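Local atomic coordinates of inorganic pyrophosphatase (Thermus thermophilus, PDB entry 2PRD), a protein that probably catalyses the magnesium-dependent hydrolysis of inorganic pyrophosphate to two phosphate ions, working as a homohexamer. Residues V16-E21 / G56-T61; E86-G91 / I106-E111; V22-G27 / T76-P81. One frame throughout, in Å; residues are numbered along the deposited sequence.

Interaction 1: V16-E21 / G56-T61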
ATOM      1  N   VAL A  16     -24.782 -15.236   6.751  1.00 12.36           N
ATOM      2  CA  VAL A  16     -24.527 -16.116   5.615  1.00  4.04           C
ATOM      3  C   VAL A  16     -23.066 -16.177   5.209  1.00  8.74           C
ATOM      4  O   VAL A  16     -22.277 -15.306   5.572  1.00 15.68           O
ATOM      5  CB  VAL A  16     -25.375 -15.671   4.413  1.00  6.29           C
ATOM      6  CG1 VAL A  16     -26.901 -15.713   4.640  1.00  7.88           C
ATOM      7  CG2 VAL A  16     -25.013 -14.277   3.971  1.00  6.89           C
ATOM      8  N   HIS A  17     -22.706 -17.190   4.455  1.00  5.76           N
ATOM      9  CA  HIS A  17     -21.381 -17.338   3.881  1.00  5.64           C
ATOM     10  C   HIS A  17     -21.377 -16.466   2.610  1.00 13.68           C
ATOM     11  O   HIS A  17     -22.438 -16.376   1.984  1.00 16.36           O
ATOM     12  CB  HIS A  17     -21.050 -18.743   3.446  1.00  6.59           C
ATOM     13  CG  HIS A  17     -20.556 -19.642   4.540  1.00  4.99           C
ATOM     14  ND1 HIS A  17     -20.800 -20.996   4.524  1.00 11.44           N
ATOM     15  CD2 HIS A  17     -19.914 -19.372   5.678  1.00 14.11           C
ATOM     16  CE1 HIS A  17     -20.230 -21.542   5.597  1.00 12.37           C
ATOM     17  NE2 HIS A  17     -19.678 -20.575   6.309  1.00 16.41           N
ATOM     18  N   MET A  18     -20.266 -15.834   2.299  1.00 15.87           N
ATOM     19  CA  MET A  18     -20.101 -15.040   1.089  1.00  6.23           C
ATOM     20  C   MET A  18     -18.701 -15.333   0.513  1.00  7.16           C
ATOM     21  O   MET A  18     -17.760 -15.446   1.306  1.00 10.71           O
ATOM     22  CB  MET A  18     -20.286 -13.526   1.269  1.00 10.41           C
ATOM     23  CG  MET A  18     -21.707 -13.056   1.019  1.00 14.05           C
ATOM     24  SD  MET A  18     -21.900 -11.285   0.890  1.00 22.62           S
ATOM     25  CE  MET A  18     -20.529 -10.940  -0.228  1.00 21.61           C
ATOM     26  N   VAL A  19     -18.628 -15.516  -0.785  1.00  5.09           N
ATOM     27  CA  VAL A  19     -17.333 -15.701  -1.479  1.00  7.58           C
ATOM     28  C   VAL A  19     -17.005 -14.298  -2.025  1.00  8.37           C
ATOM     29  O   VAL A  19     -17.782 -13.706  -2.773  1.00 11.35           O
ATOM     30  CB  VAL A  19     -17.427 -16.714  -2.609  1.00  1.16           C
ATOM     31  CG1 VAL A  19     -16.039 -16.935  -3.226  1.00  4.78           C
ATOM     32  CG2 VAL A  19     -17.846 -18.050  -1.990  1.00  6.13           C
ATOM     33  N   ILE A  20     -15.864 -13.773  -1.578  1.00  9.20           N
ATOM     34  CA  ILE A  20     -15.434 -12.441  -1.976  1.00  3.02           C
ATOM     35  C   ILE A  20     -14.800 -12.576  -3.358  1.00  7.23           C
ATOM     36  O   ILE A  20     -14.051 -13.508  -3.595  1.00 12.07           O
ATOM     37  CB  ILE A  20     -14.378 -11.814  -1.048  1.00  8.41           C
ATOM     38  CG1 ILE A  20     -14.959 -11.542   0.340  1.00  9.42           C
ATOM     39  CG2 ILE A  20     -13.886 -10.512  -1.670  1.00  6.63           C
ATOM     40  CD1 ILE A  20     -16.436 -11.145   0.291  1.00  7.31           C
ATOM     41  N   GLU A  21     -15.227 -11.664  -4.240  1.00 10.70           N
ATOM     42  CA  GLU A  21     -14.700 -11.621  -5.595  1.00  6.96           C
ATOM     43  C   GLU A  21     -13.826 -10.375  -5.751  1.00 10.15           C
ATOM     44  O   GLU A  21     -12.708 -10.507  -6.266  1.00  7.25           O
ATOM     45  CB  GLU A  21     -15.760 -11.628  -6.666  1.00  4.55           C
ATOM     46  CG  GLU A  21     -16.316 -13.087  -6.751  1.00  5.90           C
ATOM     47  CD  GLU A  21     -17.566 -13.052  -7.610  1.00 11.24           C
ATOM     48  OE1 GLU A  21     -18.315 -12.061  -7.500  1.00 17.54           O
ATOM     49  OE2 GLU A  21     -17.705 -14.012  -8.383  1.00 16.46           O
ATOM     50  N   GLY A  56     -19.152  -9.878  -3.564  1.00  4.72           N
ATOM     51  CA  GLY A  56     -18.976 -11.351  -3.820  1.00  3.27           C
ATOM     52  C   GLY A  56     -20.404 -11.881  -3.956  1.00 11.62           C
ATOM     53  O   GLY A  56     -21.263 -11.040  -4.151  1.00 12.04           O
ATOM     54  N   PHE A  57     -20.531 -13.165  -3.783  1.00  9.17           N
ATOM     55  CA  PHE A  57     -21.851 -13.794  -3.929  1.00 11.59           C
ATOM     56  C   PHE A  57     -22.160 -14.719  -2.797  1.00 10.88           C
ATOM     57  O   PHE A  57     -21.184 -15.144  -2.152  1.00 11.06           O
ATOM     58  CB  PHE A  57     -21.843 -14.553  -5.288  1.00  7.26           C
ATOM     59  CG  PHE A  57     -20.961 -15.766  -5.363  1.00 10.85           C
ATOM     60  CD1 PHE A  57     -21.345 -17.003  -4.857  1.00 12.65           C
ATOM     61  CD2 PHE A  57     -19.717 -15.703  -5.977  1.00 13.81           C
ATOM     62  CE1 PHE A  57     -20.529 -18.098  -4.909  1.00 11.35           C
ATOM     63  CE2 PHE A  57     -18.875 -16.797  -6.036  1.00 11.43           C
ATOM     64  CZ  PHE A  57     -19.282 -18.014  -5.524  1.00 11.76           C
ATOM     65  N   ILE A  58     -23.447 -15.060  -2.587  1.00 11.66           N
ATOM     66  CA  ILE A  58     -23.784 -16.043  -1.517  1.00  8.74           C
ATOM     67  C   ILE A  58     -23.803 -17.430  -2.106  1.00  7.46           C
ATOM     68  O   ILE A  58     -24.595 -17.625  -3.035  1.00 14.83           O
ATOM     69  CB  ILE A  58     -25.123 -15.672  -0.835  1.00  6.36           C
ATOM     70  CG1 ILE A  58     -25.069 -14.242  -0.268  1.00  9.15           C
ATOM     71  CG2 ILE A  58     -25.341 -16.684   0.307  1.00  7.77           C
ATOM     72  CD1 ILE A  58     -26.291 -13.822   0.552  1.00  6.70           C
ATOM     73  N   PRO A  59     -22.966 -18.385  -1.715  1.00  7.37           N
ATOM     74  CA  PRO A  59     -22.968 -19.717  -2.297  1.00 10.05           C
ATOM     75  C   PRO A  59     -24.278 -20.459  -2.045  1.00 15.65           C
ATOM     76  O   PRO A  59     -24.914 -20.246  -0.992  1.00 12.68           O
ATOM     77  CB  PRO A  59     -21.730 -20.364  -1.691  1.00  3.97           C
ATOM     78  CG  PRO A  59     -21.541 -19.631  -0.385  1.00  2.98           C
ATOM     79  CD  PRO A  59     -21.952 -18.221  -0.659  1.00  7.03           C
ATOM     80  N   SER A  60     -24.716 -21.286  -3.005  1.00 15.78           N
ATOM     81  CA  SER A  60     -25.948 -22.051  -2.865  1.00 10.09           C
ATOM     82  C   SER A  60     -27.222 -21.228  -2.801  1.00 11.27           C
ATOM     83  O   SER A  60     -28.077 -21.459  -1.930  1.00 12.43           O
ATOM     84  CB  SER A  60     -25.930 -22.841  -1.552  1.00 12.08           C
ATOM     85  OG  SER A  60     -24.951 -23.884  -1.697  1.00 12.57           O
ATOM     86  N   THR A  61     -27.289 -20.257  -3.677  1.00 16.30           N
ATOM     87  CA  THR A  61     -28.455 -19.378  -3.790  1.00  8.07           C
ATOM     88  C   THR A  61     -28.584 -19.185  -5.313  1.00  9.95           C
ATOM     89  O   THR A  61     -27.624 -19.453  -6.061  1.00  8.52           O
ATOM     90  CB  THR A  61     -28.423 -18.040  -3.094  1.00 10.89           C
ATOM     91  OG1 THR A  61     -27.339 -17.241  -3.592  1.00 12.19           O
ATOM     92  CG2 THR A  61     -28.276 -18.139  -1.584  1.00  7.70           C
TER
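Val19 and Phe57 form an antiparallel hydrogen-bonded pair that joins strand 54-57 to strand 15-22. Val19 N donates to Phe57 O over 2.9 Å; the return bond from Phe57 N to Val19 O is less certainly placed. Next to this pair Gly56 faces Ile20, with their CA atoms 4.1 Å apart, so that a CB on Gly56 would run into Ile20 CA.

Val19 and Phe57 send their side chains to one face of the sheet, where the aromatic contact lies. With CG of Phe57 held between the backbone N and the carbonyl carbon (chi1 69°), the ring runs beside Val19, and Val19 CB makes a CH-pi contact over one face, 3.9 Å from the ring centroid and displaced toward the rim. Glu21 reaches the ring at its edge: its carboxylate plane is turned 73° from the ring plane, and OE2 lies 3.6 Å from Phe57 CD2 while accepting a hydrogen bond from Tyr32 N. An alanine in place of Phe57 would probably leave Val19 without its aromatic cover and open a gap beside the Glu21 carboxylate.

Apolar packing continues through Ile58 and Pro59. Met18 CG meets Ile58 CG1 at 3.8 Å, Val16 CG2 touches Ile58 CD1 at 3.7 Å, and Pro59 sets its ring against the His17 backbone and CB. The His17 carbonyl is buried here without a hydrogen-bonding partner.

This pairing is one seam of the closed five-stranded beta barrel of the soluble pyrophosphatase family, here next to Asp70, a predicted magnesium ligand that Phe57 touches.

Interaction 2: E86-G91 / I106-E111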
ATOM      1  N   GLU A  86     -18.217 -14.894   6.854  1.00  4.93           N
ATOM      2  CA  GLU A  86     -19.577 -14.870   7.397  1.00  5.98           C
ATOM      3  C   GLU A  86     -19.922 -13.373   7.456  1.00  5.26           C
ATOM      4  O   GLU A  86     -19.205 -12.533   8.018  1.00 11.87           O
ATOM      5  CB  GLU A  86     -19.568 -15.370   8.836  1.00  8.79           C
ATOM      6  CG  GLU A  86     -19.350 -16.868   8.853  1.00 16.36           C
ATOM      7  CD  GLU A  86     -18.819 -17.254  10.235  1.00 36.02           C
ATOM      8  OE1 GLU A  86     -17.585 -17.170  10.458  1.00 34.43           O
ATOM      9  OE2 GLU A  86     -19.700 -17.597  11.057  1.00 47.32           O
ATOM     10  N   VAL A  87     -21.061 -13.166   6.853  1.00  9.82           N
ATOM     11  CA  VAL A  87     -21.588 -11.814   6.677  1.00  3.38           C
ATOM     12  C   VAL A  87     -22.943 -11.706   7.328  1.00 10.04           C
ATOM     13  O   VAL A  87     -23.800 -12.544   7.096  1.00 13.02           O
ATOM     14  CB  VAL A  87     -21.689 -11.598   5.146  1.00  9.61           C
ATOM     15  CG1 VAL A  87     -22.498 -10.343   4.844  1.00 14.30           C
ATOM     16  CG2 VAL A  87     -20.280 -11.366   4.583  1.00  9.57           C
ATOM     17  N   ARG A  88     -23.111 -10.637   8.094  1.00 10.16           N
ATOM     18  CA  ARG A  88     -24.395 -10.299   8.689  1.00  5.65           C
ATOM     19  C   ARG A  88     -25.183  -9.397   7.751  1.00  2.98           C
ATOM     20  O   ARG A  88     -24.831  -8.254   7.432  1.00 14.06           O
ATOM     21  CB  ARG A  88     -24.187  -9.695  10.072  1.00 15.58           C
ATOM     22  CG  ARG A  88     -25.447  -9.140  10.703  1.00 14.17           C
ATOM     23  CD  ARG A  88     -25.324  -8.957  12.216  1.00 14.28           C
ATOM     24  NE  ARG A  88     -24.884  -7.565  12.385  1.00 11.88           N
ATOM     25  CZ  ARG A  88     -23.589  -7.505  12.751  1.00 17.50           C
ATOM     26  NH1 ARG A  88     -23.011  -8.676  12.912  1.00 16.15           N
ATOM     27  NH2 ARG A  88     -23.048  -6.349  12.938  1.00 15.89           N
ATOM     28  N   VAL A  89     -26.373  -9.901   7.333  1.00 12.09           N
ATOM     29  CA  VAL A  89     -27.308  -9.190   6.444  1.00  9.35           C
ATOM     30  C   VAL A  89     -28.062  -8.054   7.102  1.00  9.10           C
ATOM     31  O   VAL A  89     -28.886  -8.292   8.002  1.00 20.19           O
ATOM     32  CB  VAL A  89     -28.356 -10.151   5.829  1.00  7.13           C
ATOM     33  CG1 VAL A  89     -29.177  -9.449   4.759  1.00  8.04           C
ATOM     34  CG2 VAL A  89     -27.622 -11.344   5.227  1.00  5.28           C
ATOM     35  N   VAL A  90     -27.883  -6.851   6.581  1.00 11.22           N
ATOM     36  CA  VAL A  90     -28.620  -5.721   7.209  1.00  8.55           C
ATOM     37  C   VAL A  90     -29.489  -4.960   6.250  1.00 10.61           C
ATOM     38  O   VAL A  90     -30.226  -4.064   6.721  1.00 16.41           O
ATOM     39  CB  VAL A  90     -27.573  -4.812   7.906  1.00  7.99           C
ATOM     40  CG1 VAL A  90     -26.685  -5.650   8.822  1.00  7.55           C
ATOM     41  CG2 VAL A  90     -26.705  -4.089   6.894  1.00 12.33           C
ATOM     42  N   GLY A  91     -29.507  -5.242   4.950  1.00 10.34           N
ATOM     43  CA  GLY A  91     -30.284  -4.492   3.981  1.00  7.93           C
ATOM     44  C   GLY A  91     -30.208  -4.914   2.536  1.00  8.07           C
ATOM     45  O   GLY A  91     -29.536  -5.879   2.206  1.00 10.12           O
ATOM     46  N   ILE A 106     -26.650  -6.104   1.402  1.00  7.36           N
ATOM     47  CA  ILE A 106     -25.700  -5.183   2.031  1.00  5.74           C
ATOM     48  C   ILE A 106     -25.343  -5.922   3.328  1.00 10.34           C
ATOM     49  O   ILE A 106     -26.267  -6.327   4.043  1.00 11.44           O
ATOM     50  CB  ILE A 106     -26.249  -3.787   2.265  1.00  8.15           C
ATOM     51  CG1 ILE A 106     -26.648  -3.113   0.932  1.00  5.09           C
ATOM     52  CG2 ILE A 106     -25.304  -2.819   2.970  1.00 11.42           C
ATOM     53  CD1 ILE A 106     -25.430  -3.045   0.029  1.00 12.70           C
ATOM     54  N   GLY A 107     -24.041  -6.151   3.585  1.00  6.19           N
ATOM     55  CA  GLY A 107     -23.762  -6.855   4.851  1.00 12.30           C
ATOM     56  C   GLY A 107     -22.517  -6.294   5.516  1.00  9.52           C
ATOM     57  O   GLY A 107     -21.913  -5.383   4.962  1.00 10.17           O
ATOM     58  N   VAL A 108     -22.233  -6.825   6.700  1.00 10.33           N
ATOM     59  CA  VAL A 108     -21.060  -6.357   7.429  1.00 12.24           C
ATOM     60  C   VAL A 108     -20.306  -7.623   7.835  1.00 14.24           C
ATOM     61  O   VAL A 108     -21.014  -8.583   8.026  1.00 16.06           O
ATOM     62  CB  VAL A 108     -21.407  -5.601   8.719  1.00 20.29           C
ATOM     63  CG1 VAL A 108     -21.838  -4.174   8.408  1.00 16.49           C
ATOM     64  CG2 VAL A 108     -22.544  -6.261   9.466  1.00 17.47           C
ATOM     65  N   VAL A 109     -19.002  -7.522   7.964  1.00  7.95           N
ATOM     66  CA  VAL A 109     -18.227  -8.674   8.440  1.00  7.59           C
ATOM     67  C   VAL A 109     -18.766  -8.977   9.834  1.00  8.25           C
ATOM     68  O   VAL A 109     -18.695  -8.111  10.708  1.00 10.64           O
ATOM     69  CB  VAL A 109     -16.762  -8.234   8.478  1.00  8.76           C
ATOM     70  CG1 VAL A 109     -15.834  -9.182   9.206  1.00  3.14           C
ATOM     71  CG2 VAL A 109     -16.313  -8.120   7.002  1.00  5.16           C
ATOM     72  N   ALA A 110     -19.276 -10.189  10.013  1.00  7.89           N
ATOM     73  CA  ALA A 110     -19.901 -10.624  11.244  1.00  7.76           C
ATOM     74  C   ALA A 110     -18.943 -10.719  12.417  1.00 14.40           C
ATOM     75  O   ALA A 110     -19.311 -10.461  13.571  1.00 11.98           O
ATOM     76  CB  ALA A 110     -20.556 -11.987  11.032  1.00 10.18           C
ATOM     77  N   GLU A 111     -17.718 -11.115  12.135  1.00 11.42           N
ATOM     78  CA  GLU A 111     -16.718 -11.279  13.213  1.00 12.60           C
ATOM     79  C   GLU A 111     -15.774 -10.113  13.329  1.00 11.82           C
ATOM     80  O   GLU A 111     -14.585 -10.375  13.393  1.00 10.86           O
ATOM     81  CB  GLU A 111     -15.937 -12.579  12.994  1.00 17.36           C
ATOM     82  CG  GLU A 111     -16.812 -13.826  13.042  1.00 22.44           C
ATOM     83  CD  GLU A 111     -17.294 -14.132  14.447  1.00 24.86           C
ATOM     84  OE1 GLU A 111     -16.618 -13.778  15.430  1.00 26.86           O
ATOM     85  OE2 GLU A 111     -18.380 -14.733  14.616  1.00 37.27           O
TER
HETATM   86  O   HOH W   1     -16.852 -12.687   9.893  1.00 14.13           O
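Arg88 folds its side chain over Val108, its partner in an antiparallel hydrogen-bonded pair. CG stands anti to the backbone N (chi1 172°) and the chain is bent at chi3 (93°), which sets NE; the guanidinium lies over the valine, with Val108 CG2 under one face, nearer the rim than the centre, and 3.5 Å from Arg88 NH2. The same NH2 donates to the carbonyl of Ile118. With Val108 CG1 anti to the carbonyl carbon (chi1 -79°), CG2 falls between the backbone N and the carbonyl carbon, and also reaches Val90 CG1, 4.2 Å away.

Val87 CG1 lies 3.7 Å from Gly107 CA, where a CB on the glycine would collide with it. Further along, a classic beta bulge sets Val90 and Gly91 both opposite Ile106, with Val90 N donating to Ile106 O at 3.1 Å. At the other end Glu86 O is gripped twice, by Ala110 N and by a water that also accepts from Glu111 N, while Ala110 CB packs against that oxygen at 3.3 Å.

The hairpin of strands 84-97 and 101-109 is flanked by strand 15-22 beside the first and strand 70-74 beside the second; Val89 packs on Ala161 and Leu162 of helix 158-173, and Val109 on Leu41 of a second subunit.

Interaction 3: V22-G27 / T76-P81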
ATOM      1  N   VAL A  22     -14.394  -9.253  -5.294  1.00  5.87           N
ATOM      2  CA  VAL A  22     -13.607  -7.990  -5.425  1.00  3.39           C
ATOM      3  C   VAL A  22     -13.358  -7.321  -4.125  1.00  1.16           C
ATOM      4  O   VAL A  22     -14.331  -6.959  -3.454  1.00  7.43           O
ATOM      5  CB  VAL A  22     -14.462  -7.016  -6.311  1.00  3.56           C
ATOM      6  CG1 VAL A  22     -13.658  -5.773  -6.755  1.00  5.21           C
ATOM      7  CG2 VAL A  22     -15.027  -7.634  -7.573  1.00  4.81           C
ATOM      8  N   PRO A  23     -12.082  -7.162  -3.708  1.00  7.07           N
ATOM      9  CA  PRO A  23     -11.789  -6.418  -2.492  1.00  7.97           C
ATOM     10  C   PRO A  23     -12.224  -4.941  -2.577  1.00  8.56           C
ATOM     11  O   PRO A  23     -12.286  -4.231  -3.609  1.00  7.53           O
ATOM     12  CB  PRO A  23     -10.257  -6.469  -2.435  1.00  7.95           C
ATOM     13  CG  PRO A  23      -9.876  -7.660  -3.234  1.00  4.91           C
ATOM     14  CD  PRO A  23     -10.871  -7.640  -4.401  1.00  1.16           C
ATOM     15  N   ARG A  24     -12.567  -4.409  -1.383  1.00  4.10           N
ATOM     16  CA  ARG A  24     -12.922  -2.999  -1.300  1.00  1.16           C
ATOM     17  C   ARG A  24     -11.701  -2.191  -1.721  1.00 10.13           C
ATOM     18  O   ARG A  24     -10.575  -2.559  -1.342  1.00 11.80           O
ATOM     19  CB  ARG A  24     -13.282  -2.652   0.158  1.00  5.75           C
ATOM     20  CG  ARG A  24     -13.244  -1.119   0.325  1.00  7.98           C
ATOM     21  CD  ARG A  24     -14.128  -0.664   1.450  1.00 23.30           C
ATOM     22  NE  ARG A  24     -13.656  -1.149   2.715  1.00 36.23           N
ATOM     23  CZ  ARG A  24     -12.533  -0.748   3.313  1.00 37.27           C
ATOM     24  NH1 ARG A  24     -11.747   0.166   2.787  1.00 42.41           N
ATOM     25  NH2 ARG A  24     -12.245  -1.298   4.475  1.00 26.72           N
ATOM     26  N   GLY A  25     -11.882  -1.120  -2.504  1.00  6.53           N
ATOM     27  CA  GLY A  25     -10.684  -0.346  -2.870  1.00  3.80           C
ATOM     28  C   GLY A  25     -10.037  -0.849  -4.125  1.00  8.12           C
ATOM     29  O   GLY A  25      -9.049  -0.235  -4.557  1.00 10.63           O
ATOM     30  N   SER A  26     -10.604  -1.878  -4.722  1.00  5.78           N
ATOM     31  CA  SER A  26     -10.056  -2.412  -5.967  1.00  4.98           C
ATOM     32  C   SER A  26     -10.810  -1.999  -7.197  1.00  7.77           C
ATOM     33  O   SER A  26     -12.050  -1.814  -7.222  1.00  7.99           O
ATOM     34  CB  SER A  26     -10.037  -3.964  -5.803  1.00  6.38           C
ATOM     35  OG  SER A  26      -9.559  -4.492  -7.044  1.00 14.70           O
ATOM     36  N   GLY A  27     -10.055  -1.810  -8.271  1.00  7.19           N
ATOM     37  CA  GLY A  27     -10.539  -1.437  -9.599  1.00  7.21           C
ATOM     38  C   GLY A  27     -10.441  -2.625 -10.544  1.00 12.08           C
ATOM     39  O   GLY A  27     -10.800  -2.536 -11.729  1.00  7.40           O
ATOM     40  N   THR A  76     -13.592  -3.555   7.795  1.00  8.81           N
ATOM     41  CA  THR A  76     -12.558  -2.681   8.353  1.00 10.46           C
ATOM     42  C   THR A  76     -11.342  -2.704   7.430  1.00  7.09           C
ATOM     43  O   THR A  76     -10.790  -1.625   7.146  1.00 14.99           O
ATOM     44  CB  THR A  76     -12.074  -3.095   9.764  1.00  7.08           C
ATOM     45  OG1 THR A  76     -13.247  -2.947  10.604  1.00 12.87           O
ATOM     46  CG2 THR A  76     -11.061  -2.104  10.314  1.00  4.73           C
ATOM     47  N   TYR A  77     -10.984  -3.855   6.950  1.00  8.21           N
ATOM     48  CA  TYR A  77      -9.835  -4.048   6.037  1.00  8.79           C
ATOM     49  C   TYR A  77     -10.324  -4.845   4.826  1.00 12.09           C
ATOM     50  O   TYR A  77     -11.097  -5.803   5.023  1.00 14.16           O
ATOM     51  CB  TYR A  77      -8.721  -4.837   6.737  1.00  4.93           C
ATOM     52  CG  TYR A  77      -8.294  -4.406   8.108  1.00 10.91           C
ATOM     53  CD1 TYR A  77      -7.757  -3.128   8.306  1.00 10.88           C
ATOM     54  CD2 TYR A  77      -8.329  -5.272   9.205  1.00  8.40           C
ATOM     55  CE1 TYR A  77      -7.324  -2.698   9.551  1.00  6.08           C
ATOM     56  CE2 TYR A  77      -7.926  -4.823  10.442  1.00  9.50           C
ATOM     57  CZ  TYR A  77      -7.407  -3.567  10.604  1.00  9.14           C
ATOM     58  OH  TYR A  77      -6.965  -3.150  11.847  1.00  9.26           O
ATOM     59  N   PRO A  78      -9.906  -4.423   3.635  1.00 11.07           N
ATOM     60  CA  PRO A  78     -10.355  -5.103   2.397  1.00  5.82           C
ATOM     61  C   PRO A  78      -9.984  -6.568   2.470  1.00  8.46           C
ATOM     62  O   PRO A  78      -8.937  -6.926   3.054  1.00 11.36           O
ATOM     63  CB  PRO A  78      -9.618  -4.361   1.286  1.00  4.67           C
ATOM     64  CG  PRO A  78      -9.283  -3.012   1.903  1.00  7.23           C
ATOM     65  CD  PRO A  78      -8.971  -3.319   3.385  1.00  4.85           C
ATOM     66  N   LEU A  79     -10.825  -7.400   1.890  1.00  4.36           N
ATOM     67  CA  LEU A  79     -10.595  -8.860   1.881  1.00  5.51           C
ATOM     68  C   LEU A  79      -9.901  -9.255   0.625  1.00 10.37           C
ATOM     69  O   LEU A  79      -9.373  -8.351  -0.083  1.00 17.86           O
ATOM     70  CB  LEU A  79     -11.976  -9.505   2.139  1.00  2.09           C
ATOM     71  CG  LEU A  79     -12.649  -8.988   3.432  1.00  4.28           C
ATOM     72  CD1 LEU A  79     -14.142  -9.227   3.431  1.00 10.78           C
ATOM     73  CD2 LEU A  79     -12.020  -9.723   4.638  1.00  5.32           C
ATOM     74  N   LEU A  80      -9.792 -10.535   0.340  1.00  6.12           N
ATOM     75  CA  LEU A  80      -9.087 -10.972  -0.905  1.00  8.65           C
ATOM     76  C   LEU A  80     -10.006 -11.843  -1.720  1.00  6.80           C
ATOM     77  O   LEU A  80     -10.922 -12.445  -1.131  1.00  9.65           O
ATOM     78  CB  LEU A  80      -7.917 -11.851  -0.429  1.00  7.56           C
ATOM     79  CG  LEU A  80      -6.622 -11.171  -0.008  1.00 10.39           C
ATOM     80  CD1 LEU A  80      -5.685 -12.127   0.694  1.00  7.07           C
ATOM     81  CD2 LEU A  80      -5.928 -10.606  -1.241  1.00 13.40           C
ATOM     82  N   PRO A  81      -9.803 -11.898  -3.035  1.00 10.82           N
ATOM     83  CA  PRO A  81     -10.645 -12.732  -3.877  1.00  7.24           C
ATOM     84  C   PRO A  81     -10.564 -14.179  -3.473  1.00  5.64           C
ATOM     85  O   PRO A  81      -9.430 -14.697  -3.244  1.00  6.45           O
ATOM     86  CB  PRO A  81     -10.124 -12.519  -5.305  1.00  6.56           C
ATOM     87  CG  PRO A  81      -9.330 -11.251  -5.217  1.00  9.98           C
ATOM     88  CD  PRO A  81      -8.764 -11.181  -3.786  1.00  3.28           C
TER
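Arg24 NH2 is gripped by two carbonyls, donating to Ser75 O and, weakly, to Thr76 O, 3.1 Å away and bent to 127° at the hydrogen. The Thr76 carbonyl lies at the edge of the guanidinium, near its plane, whereas Pro78 CG stands over one face, displaced toward the rim. CG of Arg24 stands anti to the backbone N (chi1 163°), and a bend at chi3 (65°) sets NE. Pro78 also packs on the arginine backbone, its CB 3.3 Å from Arg24 O.

Pro23 carries the other half of the contact. Its CB lies 3.1 Å from Leu79 O, and its CG meets Pro81 CD at 3.7 Å, the two rings crossing at about a right angle. Pro23 also opens a type II beta turn, closed by Ser26 N donating to Pro23 O. Asp54 OD2 ties the two loops together by accepting from both Arg24 N and Leu79 N.

In the same loop as Pro78, Leu80 packs on Pro81 of one neighbouring subunit and Pro81 on Leu80 of another. With three rigid proline rings between the two loops and a weak direct polar bond, the loops probably owe their fit chiefly to shape and to the shared carboxylate of Asp54.

Overall arrangement
Interactions 1 and 2 lie within one mixed sheet, their centres about 11 Å apart, and join where strands 15-22 and 84-97 run side by side: Val16 O probably accepts from Val87 N at 2.8 Å, and Met18 packs on Val87. Interaction 3 lies nearer the surface, its centre about 15 Å from those of the other two, in the loops that follow strands 15-22 and 70-74; Ile20 and Glu21 of interaction 1 touch its 76-81 loop. Along the chain, interactions 1 and 3 alternate their segments, whereas the hairpin of interaction 2 opens after both have closed. Interactions 2 and 3 both reach a second subunit, linking the sheet to the hexamer interfaces.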